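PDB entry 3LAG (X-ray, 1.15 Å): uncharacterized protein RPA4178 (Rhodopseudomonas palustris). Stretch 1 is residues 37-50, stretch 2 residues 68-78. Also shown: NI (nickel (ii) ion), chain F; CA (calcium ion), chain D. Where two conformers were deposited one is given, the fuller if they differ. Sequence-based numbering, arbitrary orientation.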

HETATM    1  N   MSE B  37      -5.656  10.879 -11.767  1.00  9.56           N
HETATM    2  CA  MSE B  37      -5.577  11.096 -10.327  1.00  9.46           C
HETATM    3  C   MSE B  37      -4.141  10.936  -9.856  1.00  8.44           C
HETATM    4  O   MSE B  37      -3.426  10.045 -10.322  1.00  8.30           O
HETATM    5  CB  MSE B  37      -6.465  10.097  -9.574  1.00  9.08           C
HETATM    6  CG  MSE B  37      -7.952  10.328  -9.739  1.00 11.03           C
HETATM    7 SE   MSE B  37      -8.997   8.965  -8.925  0.65 12.80          SE
HETATM    8  CE  MSE B  37      -8.997   7.706 -10.406  1.00 13.68           C
ATOM      9  N   ASP B  38      -3.716  11.799  -8.936  1.00  8.45           N
ATOM     10  CA  ASP B  38      -2.472  11.567  -8.214  1.00  8.09           C
ATOM     11  C   ASP B  38      -2.563  10.199  -7.557  1.00  7.71           C
ATOM     12  O   ASP B  38      -3.652   9.744  -7.174  1.00  8.03           O
ATOM     13  CB  ASP B  38      -2.264  12.616  -7.124  1.00  8.85           C
ATOM     14  CG  ASP B  38      -2.031  14.012  -7.677  1.00  9.83           C
ATOM     15  OD1 ASP B  38      -1.781  14.203  -8.889  1.00  9.67           O
ATOM     16  OD2 ASP B  38      -2.082  14.936  -6.864  1.00 11.78           O
ATOM     17  N   TYR B  39      -1.420   9.547  -7.404  1.00  7.38           N
ATOM     18  CA  TYR B  39      -1.430   8.203  -6.867  1.00  7.55           C
ATOM     19  C   TYR B  39      -0.143   7.825  -6.163  1.00  7.78           C
ATOM     20  O   TYR B  39       0.855   8.558  -6.200  1.00  8.83           O
ATOM     21  CB  TYR B  39      -1.809   7.170  -7.938  1.00  7.35           C
ATOM     22  CG  TYR B  39      -0.852   7.014  -9.093  1.00  8.18           C
ATOM     23  CD1 TYR B  39       0.055   5.959  -9.132  1.00  9.10           C
ATOM     24  CD2 TYR B  39      -0.872   7.896 -10.163  1.00  8.81           C
ATOM     25  CE1 TYR B  39       0.911   5.793 -10.192  1.00  9.11           C
ATOM     26  CE2 TYR B  39      -0.013   7.737 -11.233  1.00  9.69           C
ATOM     27  CZ  TYR B  39       0.875   6.689 -11.238  1.00 10.21           C
ATOM     28  OH  TYR B  39       1.720   6.527 -12.311  1.00 11.26           O
ATOM     29  N   VAL B  40      -0.208   6.683  -5.493  1.00  6.81           N
ATOM     30  CA  VAL B  40       0.912   6.083  -4.800  1.00  6.67           C
ATOM     31  C   VAL B  40       1.040   4.649  -5.295  1.00  6.07           C
ATOM     32  O   VAL B  40       0.039   3.944  -5.452  1.00  6.22           O
ATOM     33  CB  VAL B  40       0.666   6.067  -3.272  1.00  8.39           C
ATOM     34  CG1 VAL B  40       1.743   5.261  -2.524  1.00  8.00           C
ATOM     35  CG2 VAL B  40       0.560   7.487  -2.724  1.00 10.27           C
ATOM     36  N   VAL B  41       2.273   4.238  -5.561  1.00  5.88           N
ATOM     37  CA  VAL B  41       2.574   2.858  -5.903  1.00  6.84           C
ATOM     38  C   VAL B  41       3.206   2.183  -4.698  1.00  6.63           C
ATOM     39  O   VAL B  41       4.150   2.714  -4.103  1.00  6.72           O
ATOM     40  CB  VAL B  41       3.565   2.793  -7.088  1.00  9.03           C
ATOM     41  CG1 VAL B  41       3.937   1.352  -7.424  1.00  9.46           C
ATOM     42  CG2 VAL B  41       2.979   3.508  -8.298  1.00 10.53           C
ATOM     43  N   VAL B  42       2.683   1.011  -4.345  1.00  6.41           N
ATOM     44  CA  VAL B  42       3.277   0.182  -3.301  1.00  7.09           C
ATOM     45  C   VAL B  42       3.690  -1.135  -3.924  1.00  6.96           C
ATOM     46  O   VAL B  42       2.843  -2.003  -4.176  1.00  6.03           O
ATOM     47  CB  VAL B  42       2.304  -0.094  -2.139  1.00  8.31           C
ATOM     48  CG1 VAL B  42       3.006  -0.913  -1.064  1.00  9.46           C
ATOM     49  CG2 VAL B  42       1.786   1.218  -1.560  1.00  9.14           C
ATOM     50  N   PRO B  43       4.993  -1.294  -4.200  1.00  6.85           N
ATOM     51  CA  PRO B  43       5.425  -2.580  -4.739  1.00  7.34           C
ATOM     52  C   PRO B  43       5.300  -3.665  -3.689  1.00  7.90           C
ATOM     53  O   PRO B  43       5.682  -3.484  -2.525  1.00  7.49           O
ATOM     54  CB  PRO B  43       6.901  -2.336  -5.076  1.00  8.35           C
ATOM     55  CG  PRO B  43       7.013  -0.832  -5.227  1.00  8.56           C
ATOM     56  CD  PRO B  43       6.087  -0.312  -4.164  1.00  7.30           C
HETATM   57  N   MSE B  44       4.755  -4.796  -4.106  1.00  7.53           N
HETATM   58  CA  MSE B  44       4.600  -5.933  -3.210  1.00  8.60           C
HETATM   59  C   MSE B  44       5.708  -6.967  -3.400  1.00  9.56           C
HETATM   60  O   MSE B  44       5.806  -7.936  -2.648  1.00 11.82           O
HETATM   61  CB  MSE B  44       3.239  -6.592  -3.420  1.00  8.71           C
HETATM   62  CG  MSE B  44       2.042  -5.672  -3.161  1.00  8.66           C
HETATM   63 SE   MSE B  44       2.019  -4.858  -1.382  0.75  9.61          SE
HETATM   64  CE  MSE B  44       2.186  -6.460  -0.312  1.00  8.50           C
ATOM     65  N   ALA B  45       6.536  -6.762  -4.414  1.00 10.09           N
ATOM     66  CA  ALA B  45       7.636  -7.664  -4.693  1.00 11.00           C
ATOM     67  C   ALA B  45       8.697  -6.876  -5.427  1.00 10.38           C
ATOM     68  O   ALA B  45       8.371  -5.950  -6.155  1.00  9.21           O
ATOM     69  CB  ALA B  45       7.141  -8.803  -5.538  1.00 11.07           C
ATOM     70  N   ASP B  46       9.967  -7.224  -5.233  1.00 10.44           N
ATOM     71  CA  ASP B  46      11.034  -6.585  -5.991  1.00 10.68           C
ATOM     72  C   ASP B  46      10.834  -6.936  -7.456  1.00 11.67           C
ATOM     73  O   ASP B  46      10.452  -8.058  -7.790  1.00 10.70           O
ATOM     74  CB  ASP B  46      12.407  -7.084  -5.540  1.00 11.37           C
ATOM     75  CG  ASP B  46      12.729  -6.743  -4.090  1.00 12.55           C
ATOM     76  OD1 ASP B  46      11.995  -5.966  -3.441  1.00 10.91           O
ATOM     77  OD2 ASP B  46      13.741  -7.267  -3.592  1.00 15.24           O
ATOM     78  N   GLY B  47      11.080  -5.989  -8.343  1.00 11.45           N
ATOM     79  CA  GLY B  47      10.862  -6.282  -9.741  1.00 12.66           C
ATOM     80  C   GLY B  47      11.449  -5.240 -10.645  1.00 10.79           C
ATOM     81  O   GLY B  47      11.917  -4.192 -10.196  1.00 12.10           O
ATOM     82  N   GLU B  48      11.383  -5.548 -11.936  1.00  9.91           N
ATOM     83  CA  GLU B  48      11.853  -4.646 -12.972  0.50  9.14           C
ATOM     84  C   GLU B  48      10.721  -4.494 -13.967  1.00  9.52           C
ATOM     85  O   GLU B  48      10.409  -5.405 -14.732  1.00  9.37           O
ATOM     86  CB  GLU B  48      13.121  -5.181 -13.632  0.50  9.37           C
ATOM     87  CG  GLU B  48      14.227  -5.450 -12.637  0.50 11.82           C
ATOM     88  CD  GLU B  48      15.481  -5.949 -13.300  0.50 13.70           C
ATOM     89  OE1 GLU B  48      15.619  -7.181 -13.471  0.50 14.97           O
ATOM     90  OE2 GLU B  48      16.328  -5.108 -13.652  0.50 15.19           O
HETATM   91  N   MSE B  49      10.082  -3.331 -13.900  1.00 10.04           N
HETATM   92  CA  MSE B  49       8.852  -3.027 -14.632  1.00 11.43           C
HETATM   93  C   MSE B  49       9.125  -2.135 -15.837  1.00 11.69           C
HETATM   94  O   MSE B  49       9.593  -1.003 -15.681  1.00 13.09           O
HETATM   95  CB  MSE B  49       7.871  -2.331 -13.670  1.00 12.48           C
HETATM   96  CG  MSE B  49       6.468  -2.106 -14.205  1.00 12.29           C
HETATM   97 SE   MSE B  49       5.316  -1.226 -12.898  0.60 16.19          SE
HETATM   98  CE  MSE B  49       6.153   0.536 -13.031  1.00 14.22           C
ATOM     99  N   THR B  50       8.819  -2.633 -17.033  1.00  9.13           N
ATOM    100  CA  THR B  50       9.029  -1.853 -18.240  1.00 10.09           C
ATOM    101  C   THR B  50       7.964  -0.762 -18.356  1.00  9.43           C
ATOM    102  O   THR B  50       6.764  -1.025 -18.244  1.00 10.54           O
ATOM    103  CB  THR B  50       9.019  -2.763 -19.470  1.00 11.21           C
ATOM    104  OG1 THR B  50      10.106  -3.692 -19.367  1.00 12.19           O
ATOM    105  CG2 THR B  50       9.169  -1.952 -20.744  1.00 11.35           C
TER
HETATM  106 NI    NI F  98      -0.261   3.454 -14.822  0.90 10.16          NI
HETATM  107 CA    CA D  99      -2.678  17.048  -5.883  0.50  3.66          CA
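Stretch 2 68-78: SYARKAGVQHD

After Ser68, stretch 2 runs as an extended strand, residues 69-71, laid antiparallel beside strand 39-43. The strand axes approach to 4.7 Å, and their N-to-C directions make an angle of 146°, so the pairing is twisted rather than flat. The register is set by two hydrogen-bonded pairs. Tyr39 N donates to Arg71 O at 3.0 Å and Arg71 N to Tyr39 O at 2.8 Å; two residues along, Val41 N donates to Tyr69 O at 2.9 Å and Tyr69 N to Val41 O at 3.1 Å. Between them Val40 and Ala70 form the non-hydrogen-bonded pair, their CA atoms 4.5 Å apart and their side chains on the sheet face away from the tyrosines.

The face carrying Tyr39, Val41, Tyr69 and Arg71 shows one rule used twice: each hydrogen-bonded pair contains one tyrosine, in the p rotamer, whose ring folds over its cross-strand partner. Tyr69, with chi1 57° and chi2 88°, sets its ring face against Val41, whose CB lies 3.8 Å from the ring centroid; Val41 itself is t. Tyr39, chi1 65° and chi2 100°, does the same from the other strand, with Arg71 CB 3.6 Å from its ring centroid. The p setting thus brings each ring across to the neighbouring strand. Pro43 CG adds an apolar contact to Tyr69 CE2 at 4.4 Å, and the Met49 methyl CE comes within 4.1 Å of Tyr69 OH.

Arg71 gives its CB to the ring but leads its end away. With chi1 and chi2 both m, the chain turns back so that NH1 donates to its own neighbour's carbonyl, Ala70 O, at 2.9 Å. Water 1 joins Tyr39 OH, at 3.0 Å, to Arg71 NE, a weak bond at 3.4 Å.

Beyond the strand, Lys72 to Val75 make a type II turn. Gly74 has phi 118° and psi -18°, where a CB would jam against the preceding carbonyl O, so the backbone itself calls for glycine. Asp38, chi1 m, anchors the turn: Ala73 N donates to Asp38 OD1 at 2.8 Å and a nearly straight 171°, while Asp38 OD2 binds calcium at 2.4 Å. Lys72 reaches waters 2 and 3, both calcium ligands, with NZ 3.1 and 2.7 Å from their oxygens.

Val75, the last residue of the turn, and His77 in the strand that follows both point toward stretch 1. Tyr39 OH lies 3.7 Å from Val75 CG1 and 3.8 Å from His77 CE1, and His77, chi1 p, binds nickel through NE2 at 2.1 Å.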

ATOM      1  N   SER B  68       7.248   2.681  -1.124  1.00  7.33           N
ATOM      2  CA  SER B  68       6.210   3.380  -1.857  1.00  7.71           C
ATOM      3  C   SER B  68       6.757   4.636  -2.513  1.00  8.41           C
ATOM      4  O   SER B  68       7.799   5.174  -2.116  1.00  9.70           O
ATOM      5  CB  SER B  68       5.035   3.723  -0.928  1.00  8.49           C
ATOM      6  OG  SER B  68       5.341   4.803  -0.059  1.00  9.94           O
ATOM      7  N   TYR B  69       6.052   5.099  -3.537  1.00  7.36           N
ATOM      8  CA  TYR B  69       6.389   6.364  -4.160  1.00  8.54           C
ATOM      9  C   TYR B  69       5.153   7.008  -4.739  1.00  8.24           C
ATOM     10  O   TYR B  69       4.160   6.332  -5.008  1.00  8.06           O
ATOM     11  CB  TYR B  69       7.483   6.197  -5.208  1.00 10.28           C
ATOM     12  CG  TYR B  69       7.213   5.226  -6.332  1.00 10.58           C
ATOM     13  CD1 TYR B  69       6.565   5.641  -7.492  1.00 11.12           C
ATOM     14  CD2 TYR B  69       7.643   3.907  -6.257  1.00 12.22           C
ATOM     15  CE1 TYR B  69       6.354   4.773  -8.543  1.00 13.10           C
ATOM     16  CE2 TYR B  69       7.433   3.027  -7.305  1.00 13.42           C
ATOM     17  CZ  TYR B  69       6.782   3.466  -8.445  1.00 15.62           C
ATOM     18  OH  TYR B  69       6.559   2.604  -9.495  1.00 18.20           O
ATOM     19  N   ALA B  70       5.234   8.321  -4.922  1.00  8.95           N
ATOM     20  CA  ALA B  70       4.109   9.139  -5.344  1.00  9.36           C
ATOM     21  C   ALA B  70       4.272   9.546  -6.799  1.00  7.53           C
ATOM     22  O   ALA B  70       5.397   9.774  -7.283  1.00  7.83           O
ATOM     23  CB  ALA B  70       3.998  10.380  -4.466  1.00 10.48           C
ATOM     24  N   ARG B  71       3.138   9.675  -7.479  1.00  7.38           N
ATOM     25  CA  ARG B  71       3.098  10.095  -8.871  1.00  7.79           C
ATOM     26  C   ARG B  71       1.945  11.076  -9.047  1.00  7.02           C
ATOM     27  O   ARG B  71       0.980  11.074  -8.282  1.00  7.95           O
ATOM     28  CB  ARG B  71       2.918   8.883  -9.787  1.00  8.81           C
ATOM     29  CG  ARG B  71       4.131   7.956  -9.832  1.00  9.24           C
ATOM     30  CD  ARG B  71       5.267   8.635 -10.559  1.00  9.70           C
ATOM     31  NE  ARG B  71       6.475   7.831 -10.709  1.00 10.14           N
ATOM     32  CZ  ARG B  71       7.542   7.929  -9.924  1.00  9.32           C
ATOM     33  NH1 ARG B  71       7.540   8.754  -8.882  1.00  9.28           N
ATOM     34  NH2 ARG B  71       8.609   7.191 -10.191  1.00 10.04           N
ATOM     35  N   LYS B  72       2.057  11.919 -10.069  1.00  8.40           N
ATOM     36  CA  LYS B  72       1.073  12.954 -10.351  1.00  9.63           C
ATOM     37  C   LYS B  72       0.135  12.578 -11.484  1.00  9.53           C
ATOM     38  O   LYS B  72       0.536  11.915 -12.445  1.00  9.71           O
ATOM     39  CB  LYS B  72       1.785  14.237 -10.767  1.00 10.87           C
ATOM     40  CG  LYS B  72       2.529  14.931  -9.650  1.00 13.29           C
ATOM     41  CD  LYS B  72       1.596  15.827  -8.866  1.00 15.53           C
ATOM     42  CE  LYS B  72       2.373  16.793  -7.999  1.00 16.59           C
ATOM     43  NZ  LYS B  72       1.448  17.755  -7.351  1.00 16.37           N
ATOM     44  N   ALA B  73      -1.113  13.026 -11.375  1.00  8.98           N
ATOM     45  CA  ALA B  73      -2.014  13.013 -12.512  1.00  9.08           C
ATOM     46  C   ALA B  73      -1.267  13.588 -13.708  1.00  9.72           C
ATOM     47  O   ALA B  73      -0.548  14.582 -13.582  1.00  9.92           O
ATOM     48  CB  ALA B  73      -3.255  13.839 -12.215  1.00 10.28           C
ATOM     49  N   GLY B  74      -1.435  12.955 -14.862  1.00  9.71           N
ATOM     50  CA  GLY B  74      -0.809  13.422 -16.080  1.00 10.67           C
ATOM     51  C   GLY B  74       0.136  12.373 -16.614  1.00 10.25           C
ATOM     52  O   GLY B  74       0.519  12.414 -17.770  1.00 10.52           O
ATOM     53  N   VAL B  75       0.536  11.427 -15.772  1.00 10.17           N
ATOM     54  CA  VAL B  75       1.360  10.328 -16.255  1.00 10.90           C
ATOM     55  C   VAL B  75       0.617   9.595 -17.363  1.00 10.46           C
ATOM     56  O   VAL B  75      -0.569   9.294 -17.225  1.00 11.59           O
ATOM     57  CB  VAL B  75       1.722   9.345 -15.117  1.00 12.53           C
ATOM     58  CG1 VAL B  75       2.309   8.046 -15.672  1.00 13.19           C
ATOM     59  CG2 VAL B  75       2.696  10.003 -14.147  1.00 13.18           C
ATOM     60  N   GLN B  76       1.327   9.331 -18.459  1.00 11.34           N
ATOM     61  CA  GLN B  76       0.801   8.584 -19.602  1.00 13.23           C
ATOM     62  C   GLN B  76       1.812   7.508 -19.935  1.00 10.95           C
ATOM     63  O   GLN B  76       2.970   7.809 -20.230  1.00 11.77           O
ATOM     64  CB  GLN B  76       0.644   9.484 -20.838  1.00 17.06           C
ATOM     65  CG  GLN B  76      -0.231  10.702 -20.662  1.00 20.63           C
ATOM     66  CD  GLN B  76      -0.440  11.450 -21.973  1.00 23.87           C
ATOM     67  OE1 GLN B  76      -1.573  11.706 -22.379  1.00 26.83           O
ATOM     68  NE2 GLN B  76       0.654  11.792 -22.643  1.00 26.78           N
ATOM     69  N   HIS B  77       1.400   6.247 -19.898  1.00  9.79           N
ATOM     70  CA  HIS B  77       2.364   5.179 -20.118  1.00  9.93           C
ATOM     71  C   HIS B  77       1.690   3.846 -20.416  1.00  7.18           C
ATOM     72  O   HIS B  77       0.504   3.657 -20.125  1.00  8.68           O
ATOM     73  CB  HIS B  77       3.352   5.055 -18.925  1.00 11.52           C
ATOM     74  CG  HIS B  77       2.710   4.720 -17.609  1.00 10.75           C
ATOM     75  ND1 HIS B  77       3.388   4.820 -16.411  1.00 11.74           N
ATOM     76  CD2 HIS B  77       1.465   4.288 -17.296  1.00 11.67           C
ATOM     77  CE1 HIS B  77       2.592   4.464 -15.422  1.00 12.67           C
ATOM     78  NE2 HIS B  77       1.423   4.124 -15.931  1.00 13.47           N
ATOM     79  N   ASP B  78       2.467   2.933 -20.988  1.00  8.72           N
ATOM     80  CA  ASP B  78       2.128   1.510 -20.971  1.00  8.85           C
ATOM     81  C   ASP B  78       3.110   0.865 -20.011  1.00  9.29           C
ATOM     82  O   ASP B  78       4.281   1.216 -20.017  1.00 10.24           O
ATOM     83  CB  ASP B  78       2.307   0.910 -22.367  1.00  9.13           C
ATOM     84  CG  ASP B  78       1.894  -0.556 -22.453  1.00  9.10           C
ATOM     85  OD1 ASP B  78       1.165  -1.058 -21.569  1.00  9.82           O
ATOM     86  OD2 ASP B  78       2.284  -1.178 -23.464  1.00 10.74           O
TER
HETATM   87  O   HOH W   1       4.570   5.658 -12.521  1.00 20.04           O
HETATM   88  O   HOH W   2      -1.564  18.205  -7.704  1.00 10.89           O
HETATM   89  O   HOH W   3      -0.161  16.287  -5.805  1.00 28.81           O
HETATM   90  O   HOH W   4      -1.936   2.270 -13.676  1.00 12.08           O